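Local coordinates for protein glutathione s-transferase S2 (Nilaparvata lugens, PDB 5H5L) that binds glutathione as a sigma-class glutathione transferase and prostaglandin D synthase, and probably couples the thiol to electrophilic substrates, at residues 5-19 with 29-41. Numbering follows the deposited sequence.
Sequences KLTYFNFAGLGEPIR and FEDNRIEREQWPT. With GSH (glutathione), chain E.
Arg19 lays its guanidinium face to face against that of Arg33, with 3.7 Å between their centres, within the beta-alpha-beta unit that opens the thioredoxin-like domain of this sigma-class transferase. Parallel strands 4-9 and 30-34 pair through backbone bonds such as Leu6 N to Glu30 O, and helix 15-25 makes the crossover between them. Two like charges can stack here probably because two carboxylates, Asp31 and Glu16, offset the charge. Arg19 NE reaches the syn lone pair of Asp31 OD1 at 2.9 Å, while Asp31 OD2 accepts Arg33 NE from above the carboxylate plane. In its own plane, Arg19 also sends NH1 to Glu16 OE1 and to Phe11 O (2.7 Å), and NH2 to Phe9 O; Glu16 OE2 turns to Trp193 and Arg197. A methionine in place of Arg19 would probably leave Asp31 OD1 without its salt bridge and the turn carbonyls of Phe9 and Phe11 without these donors. Arg33 NH1 bonds OD1 of Asn10, and the ND2 of that amide donates to Glu35 OE2 (2.7 Å). On the sheet face bearing Thr7, Asn32 ND2 meets OG1 of that threonine in the amide plane, nearly straight at 172°. Beside the glutathione site, Phe9 drives its edge into the face of Trp39, ring planes at 69°. With chi1 at 173°, CG of Trp39 stands opposite the backbone nitrogen, which carries the indole to the ligand, where NE1 donates to glutathione O32 at 3.0 Å.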
loop_
_atom_site.group_PDB
_atom_site.type_symbol
_atom_site.label_atom_id
_atom_site.label_comp_id
_atom_site.label_asym_id
_atom_site.label_seq_id
_atom_site.Cartn_x
_atom_site.Cartn_y
_atom_site.Cartn_z
ATOM N N LYS B 5 -1.462 21.858 2.884
ATOM C CA LYS B 5 -0.088 22.104 3.299
ATOM C C LYS B 5 0.626 20.770 3.299
ATOM O O LYS B 5 0.249 19.888 4.066
ATOM C CB LYS B 5 -0.065 22.756 4.680
ATOM C CG LYS B 5 1.290 22.835 5.342
ATOM C CD LYS B 5 1.180 23.540 6.701
ATOM C CE LYS B 5 2.491 23.493 7.459
ATOM N NZ LYS B 5 2.438 24.327 8.714
ATOM N N LEU B 6 1.627 20.610 2.434
ATOM C CA LEU B 6 2.437 19.400 2.349
ATOM C C LEU B 6 3.754 19.579 3.079
ATOM O O LEU B 6 4.471 20.547 2.829
ATOM C CB LEU B 6 2.699 19.038 0.879
ATOM C CG LEU B 6 3.674 17.899 0.591
ATOM C CD1 LEU B 6 3.057 16.554 1.037
ATOM C CD2 LEU B 6 4.045 17.841 -0.931
ATOM N N THR B 7 4.080 18.638 3.970
ATOM C CA THR B 7 5.378 18.572 4.608
ATOM C C THR B 7 6.101 17.346 4.107
ATOM O O THR B 7 5.612 16.226 4.272
ATOM C CB THR B 7 5.254 18.513 6.136
ATOM O OG1 THR B 7 4.546 19.660 6.597
ATOM C CG2 THR B 7 6.615 18.440 6.798
ATOM N N TYR B 8 7.289 17.560 3.552
ATOM C CA TYR B 8 8.169 16.491 3.145
ATOM C C TYR B 8 9.574 17.084 3.151
ATOM O O TYR B 8 9.760 18.265 3.428
ATOM C CB TYR B 8 7.765 15.921 1.769
ATOM C CG TYR B 8 8.547 14.696 1.388
ATOM C CD1 TYR B 8 8.317 13.486 2.020
ATOM C CD2 TYR B 8 9.522 14.742 0.400
ATOM C CE1 TYR B 8 9.044 12.365 1.692
ATOM C CE2 TYR B 8 10.256 13.610 0.069
ATOM C CZ TYR B 8 10.007 12.434 0.715
ATOM O OH TYR B 8 10.713 11.291 0.407
ATOM N N PHE B 9 10.555 16.237 2.895
ATOM C CA PHE B 9 11.928 16.675 2.783
ATOM C C PHE B 9 12.127 17.535 1.534
ATOM O O PHE B 9 11.258 17.639 0.654
ATOM C CB PHE B 9 12.850 15.471 2.743
ATOM C CG PHE B 9 12.868 14.670 4.008
ATOM C CD1 PHE B 9 13.377 15.201 5.174
ATOM C CD2 PHE B 9 12.403 13.369 4.022
ATOM C CE1 PHE B 9 13.419 14.448 6.348
ATOM C CE2 PHE B 9 12.439 12.608 5.192
ATOM C CZ PHE B 9 12.943 13.154 6.352
ATOM N N ASN B 10 13.302 18.166 1.465
ATOM C CA ASN B 10 13.659 19.013 0.324
ATOM C C ASN B 10 14.289 18.154 -0.777
ATOM O O ASN B 10 15.476 18.243 -1.085
ATOM C CB ASN B 10 14.586 20.145 0.767
ATOM C CG ASN B 10 14.372 21.438 -0.032
ATOM O OD1 ASN B 10 13.978 21.419 -1.204
ATOM N ND2 ASN B 10 14.641 22.570 0.611
ATOM N N PHE B 11 13.460 17.252 -1.300
ATOM C CA PHE B 11 13.675 16.599 -2.585
ATOM C C PHE B 11 12.352 15.981 -3.035
ATOM O O PHE B 11 11.307 16.158 -2.398
ATOM C CB PHE B 11 14.809 15.571 -2.520
ATOM C CG PHE B 11 14.638 14.488 -1.483
ATOM C CD1 PHE B 11 14.140 13.244 -1.837
ATOM C CD2 PHE B 11 15.053 14.690 -0.172
ATOM C CE1 PHE B 11 14.013 12.226 -0.892
ATOM C CE2 PHE B 11 14.934 13.678 0.785
ATOM C CZ PHE B 11 14.412 12.446 0.425
ATOM N N ALA B 12 12.399 15.272 -4.162
ATOM C CA ALA B 12 11.196 14.708 -4.762
ATOM C C ALA B 12 10.649 13.571 -3.911
ATOM O O ALA B 12 9.648 13.752 -3.215
ATOM C CB ALA B 12 11.495 14.226 -6.186
ATOM N N GLY B 13 11.300 12.410 -3.966
ATOM C CA GLY B 13 10.924 11.257 -3.162
ATOM C C GLY B 13 9.431 11.013 -3.209
ATOM O O GLY B 13 8.790 11.128 -4.263
ATOM N N LEU B 14 8.866 10.689 -2.044
ATOM C CA LEU B 14 7.433 10.451 -1.897
ATOM C C LEU B 14 6.595 11.713 -1.781
ATOM O O LEU B 14 5.357 11.634 -1.805
ATOM C CB LEU B 14 7.191 9.576 -0.661
ATOM C CG LEU B 14 7.681 8.142 -0.842
ATOM C CD1 LEU B 14 7.419 7.291 0.410
ATOM C CD2 LEU B 14 6.992 7.532 -2.063
ATOM N N GLY B 15 7.204 12.880 -1.609
ATOM C CA GLY B 15 6.404 14.081 -1.675
ATOM C C GLY B 15 5.951 14.401 -3.085
ATOM O O GLY B 15 4.879 14.970 -3.282
ATOM N N GLU B 16 6.749 14.023 -4.092
ATOM C CA GLU B 16 6.511 14.516 -5.450
ATOM C C GLU B 16 5.201 14.036 -6.043
ATOM O O GLU B 16 4.511 14.849 -6.687
ATOM C CB GLU B 16 7.683 14.100 -6.353
ATOM C CG GLU B 16 7.838 14.941 -7.622
ATOM C CD GLU B 16 8.238 16.385 -7.335
ATOM O OE1 GLU B 16 8.660 16.650 -6.185
ATOM O OE2 GLU B 16 8.127 17.245 -8.250
ATOM N N PRO B 17 4.782 12.787 -5.859
ATOM C CA PRO B 17 3.461 12.416 -6.356
ATOM C C PRO B 17 2.368 13.310 -5.825
ATOM O O PRO B 17 1.442 13.652 -6.570
ATOM C CB PRO B 17 3.310 10.959 -5.901
ATOM C CG PRO B 17 4.418 10.667 -5.053
ATOM C CD PRO B 17 5.494 11.638 -5.278
ATOM N N ILE B 18 2.463 13.748 -4.568
ATOM C CA ILE B 18 1.422 14.622 -4.042
ATOM C C ILE B 18 1.540 16.018 -4.647
ATOM O O ILE B 18 0.538 16.633 -5.034
ATOM C CB ILE B 18 1.500 14.651 -2.505
ATOM C CG1 ILE B 18 1.249 13.251 -1.923
ATOM C CG2 ILE B 18 0.464 15.617 -1.948
ATOM C CD1 ILE B 18 1.695 13.076 -0.511
ATOM N N ARG B 19 2.768 16.530 -4.772
ATOM C CA ARG B 19 2.948 17.823 -5.434
ATOM C C ARG B 19 2.422 17.792 -6.865
ATOM O O ARG B 19 1.745 18.732 -7.312
ATOM C CB ARG B 19 4.429 18.224 -5.413
ATOM C CG ARG B 19 5.034 18.442 -4.021
ATOM C CD ARG B 19 6.563 18.500 -4.073
ATOM N NE ARG B 19 7.212 18.636 -2.770
ATOM C CZ ARG B 19 8.286 17.961 -2.387
ATOM N NH1 ARG B 19 8.853 17.066 -3.192
ATOM N NH2 ARG B 19 8.795 18.158 -1.179
ATOM N N PHE B 29 -1.188 25.411 -2.777
ATOM C CA PHE B 29 -0.818 24.618 -1.640
ATOM C C PHE B 29 0.520 25.095 -1.131
ATOM O O PHE B 29 1.384 25.524 -1.903
ATOM C CB PHE B 29 -0.770 23.132 -2.000
ATOM C CG PHE B 29 0.356 22.740 -2.916
ATOM C CD1 PHE B 29 0.202 22.783 -4.289
ATOM C CD2 PHE B 29 1.522 22.260 -2.404
ATOM C CE1 PHE B 29 1.242 22.371 -5.122
ATOM C CE2 PHE B 29 2.552 21.838 -3.211
ATOM C CZ PHE B 29 2.409 21.879 -4.568
ATOM N N GLU B 30 0.684 24.999 0.183
ATOM C CA GLU B 30 1.967 25.258 0.795
ATOM C C GLU B 30 2.858 24.043 0.637
ATOM O O GLU B 30 2.494 22.930 1.045
ATOM C CB GLU B 30 1.795 25.610 2.275
ATOM C CG GLU B 30 3.109 25.863 2.974
ATOM C CD GLU B 30 2.938 26.201 4.443
ATOM O OE1 GLU B 30 1.884 26.747 4.818
ATOM O OE2 GLU B 30 3.860 25.897 5.222
ATOM N N ASP B 31 4.038 24.270 0.066
ATOM C CA ASP B 31 5.041 23.231 -0.160
ATOM C C ASP B 31 6.099 23.362 0.927
ATOM O O ASP B 31 7.185 23.908 0.726
ATOM C CB ASP B 31 5.644 23.366 -1.557
ATOM C CG ASP B 31 6.460 22.170 -1.969
ATOM O OD1 ASP B 31 6.188 21.062 -1.470
ATOM O OD2 ASP B 31 7.384 22.333 -2.802
ATOM N N ASN B 32 5.772 22.829 2.104
ATOM C CA ASN B 32 6.640 22.923 3.278
ATOM C C ASN B 32 7.754 21.882 3.210
ATOM O O ASN B 32 7.519 20.695 3.464
ATOM C CB ASN B 32 5.787 22.763 4.542
ATOM C CG ASN B 32 6.576 22.963 5.807
ATOM O OD1 ASN B 32 7.357 23.910 5.919
ATOM N ND2 ASN B 32 6.391 22.061 6.776
ATOM N N ARG B 33 8.985 22.329 2.902
ATOM C CA ARG B 33 10.140 21.455 2.706
ATOM C C ARG B 33 11.085 21.468 3.900
ATOM O O ARG B 33 11.378 22.523 4.469
ATOM C CB ARG B 33 10.922 21.844 1.444
ATOM C CG ARG B 33 10.114 21.694 0.168
ATOM C CD ARG B 33 10.822 22.204 -1.107
ATOM N NE ARG B 33 10.125 21.658 -2.267
ATOM C CZ ARG B 33 10.592 20.738 -3.110
ATOM N NH1 ARG B 33 11.813 20.224 -3.021
ATOM N NH2 ARG B 33 9.791 20.310 -4.055
ATOM N N ILE B 34 11.600 20.290 4.237
ATOM C CA ILE B 34 12.363 20.059 5.455
ATOM C C ILE B 34 13.779 19.682 5.085
ATOM O O ILE B 34 13.993 18.784 4.259
ATOM C CB ILE B 34 11.754 18.933 6.310
ATOM C CG1 ILE B 34 10.280 19.180 6.534
ATOM C CG2 ILE B 34 12.491 18.809 7.642
ATOM C CD1 ILE B 34 9.971 20.487 7.230
ATOM N N GLU B 35 14.740 20.319 5.751
ATOM C CA GLU B 35 16.134 19.937 5.621
ATOM C C GLU B 35 16.465 18.762 6.537
ATOM O O GLU B 35 15.947 18.638 7.651
ATOM C CB GLU B 35 17.047 21.117 5.942
ATOM C CG GLU B 35 16.887 22.317 5.008
ATOM C CD GLU B 35 17.152 21.992 3.533
ATOM O OE1 GLU B 35 18.099 21.222 3.219
ATOM O OE2 GLU B 35 16.385 22.509 2.688
ATOM N N ARG B 36 17.362 17.905 6.043
ATOM C CA ARG B 36 17.748 16.685 6.753
ATOM C C ARG B 36 18.304 17.011 8.128
ATOM O O ARG B 36 18.225 16.196 9.056
ATOM C CB ARG B 36 18.794 15.922 5.934
ATOM C CG ARG B 36 18.669 16.134 4.404
ATOM C CD ARG B 36 18.956 14.887 3.592
ATOM N NE ARG B 36 17.939 13.861 3.837
ATOM C CZ ARG B 36 18.182 12.616 4.240
ATOM N NH1 ARG B 36 19.429 12.188 4.429
ATOM N NH2 ARG B 36 17.166 11.781 4.440
ATOM N N GLU B 37 18.887 18.204 8.246
ATOM C CA GLU B 37 19.430 18.709 9.504
ATOM C C GLU B 37 18.333 18.899 10.547
ATOM O O GLU B 37 18.549 18.633 11.733
ATOM C CB GLU B 37 20.168 20.028 9.243
ATOM C CG GLU B 37 19.612 20.811 8.023
ATOM C CD GLU B 37 20.290 22.114 7.729
ATOM O OE1 GLU B 37 20.558 22.892 8.671
ATOM O OE2 GLU B 37 20.547 22.357 6.525
ATOM N N GLN B 38 17.148 19.337 10.120
ATOM C CA GLN B 38 16.046 19.652 11.019
ATOM C C GLN B 38 15.078 18.485 11.233
ATOM O O GLN B 38 14.014 18.694 11.833
ATOM C CB GLN B 38 15.248 20.845 10.485
ATOM C CG GLN B 38 16.070 21.933 9.814
ATOM C CD GLN B 38 17.023 22.636 10.767
ATOM O OE1 GLN B 38 17.222 22.202 11.901
ATOM N NE2 GLN B 38 17.622 23.728 10.304
ATOM N N TRP B 39 15.410 17.269 10.759
ATOM C CA TRP B 39 14.433 16.172 10.753
ATOM C C TRP B 39 14.237 15.524 12.121
ATOM O O TRP B 39 13.095 15.218 12.481
ATOM C CB TRP B 39 14.816 15.081 9.744
ATOM C CG TRP B 39 13.914 13.840 9.813
ATOM C CD1 TRP B 39 14.311 12.543 10.018
ATOM C CD2 TRP B 39 12.478 13.802 9.709
ATOM N NE1 TRP B 39 13.220 11.709 10.029
ATOM C CE2 TRP B 39 12.086 12.453 9.835
ATOM C CE3 TRP B 39 11.495 14.772 9.507
ATOM C CZ2 TRP B 39 10.743 12.048 9.772
ATOM C CZ3 TRP B 39 10.157 14.364 9.433
ATOM C CH2 TRP B 39 9.798 13.016 9.575
ATOM N N PRO B 40 15.289 15.262 12.903
ATOM C CA PRO B 40 15.038 14.742 14.263
ATOM C C PRO B 40 14.084 15.633 15.056
ATOM O O PRO B 40 13.313 15.129 15.881
ATOM C CB PRO B 40 16.441 14.670 14.888
ATOM C CG PRO B 40 17.397 14.661 13.725
ATOM C CD PRO B 40 16.727 15.443 12.630
ATOM N N THR B 41 14.084 16.939 14.786
ATOM C CA THR B 41 13.108 17.847 15.394
ATOM C C THR B 41 11.710 17.593 14.862
ATOM O O THR B 41 10.754 17.480 15.636
ATOM C CB THR B 41 13.490 19.308 15.128
ATOM O OG1 THR B 41 14.702 19.615 15.825
ATOM C CG2 THR B 41 12.358 20.281 15.563
HETATM N N1 GSH E . 4.185 4.285 3.411
HETATM C CA1 GSH E . 4.653 5.648 3.631
HETATM C C1 GSH E . 4.182 6.529 2.461
HETATM O O11 GSH E . 4.012 6.006 1.313
HETATM O O12 GSH E . 3.970 7.769 2.622
HETATM C CB1 GSH E . 6.206 5.666 3.630
HETATM C CG1 GSH E . 6.647 7.040 4.109
HETATM C CD1 GSH E . 8.201 7.051 4.279
HETATM O OE1 GSH E . 8.848 6.069 4.136
HETATM N N2 GSH E . 8.846 8.321 4.625
HETATM C CA2 GSH E . 10.297 8.353 4.764
HETATM C C2 GSH E . 10.648 8.982 6.100
HETATM O O2 GSH E . 9.867 9.685 6.648
HETATM C CB2 GSH E . 10.835 9.241 3.664
HETATM S SG2 GSH E . 10.376 8.612 2.053
HETATM N N3 GSH E . 11.971 8.743 6.655
HETATM C CA3 GSH E . 12.348 9.373 7.916
HETATM C C3 GSH E . 12.264 8.372 9.051
HETATM O O31 GSH E . 11.851 7.205 8.853
HETATM O O32 GSH E . 12.621 8.747 10.179
HETATM O O HOH W 1 3.424 26.869 7.708
HETATM O O HOH W 2 9.880 18.901 -6.052
HETATM O O HOH W 3 6.989 19.550 0.692
#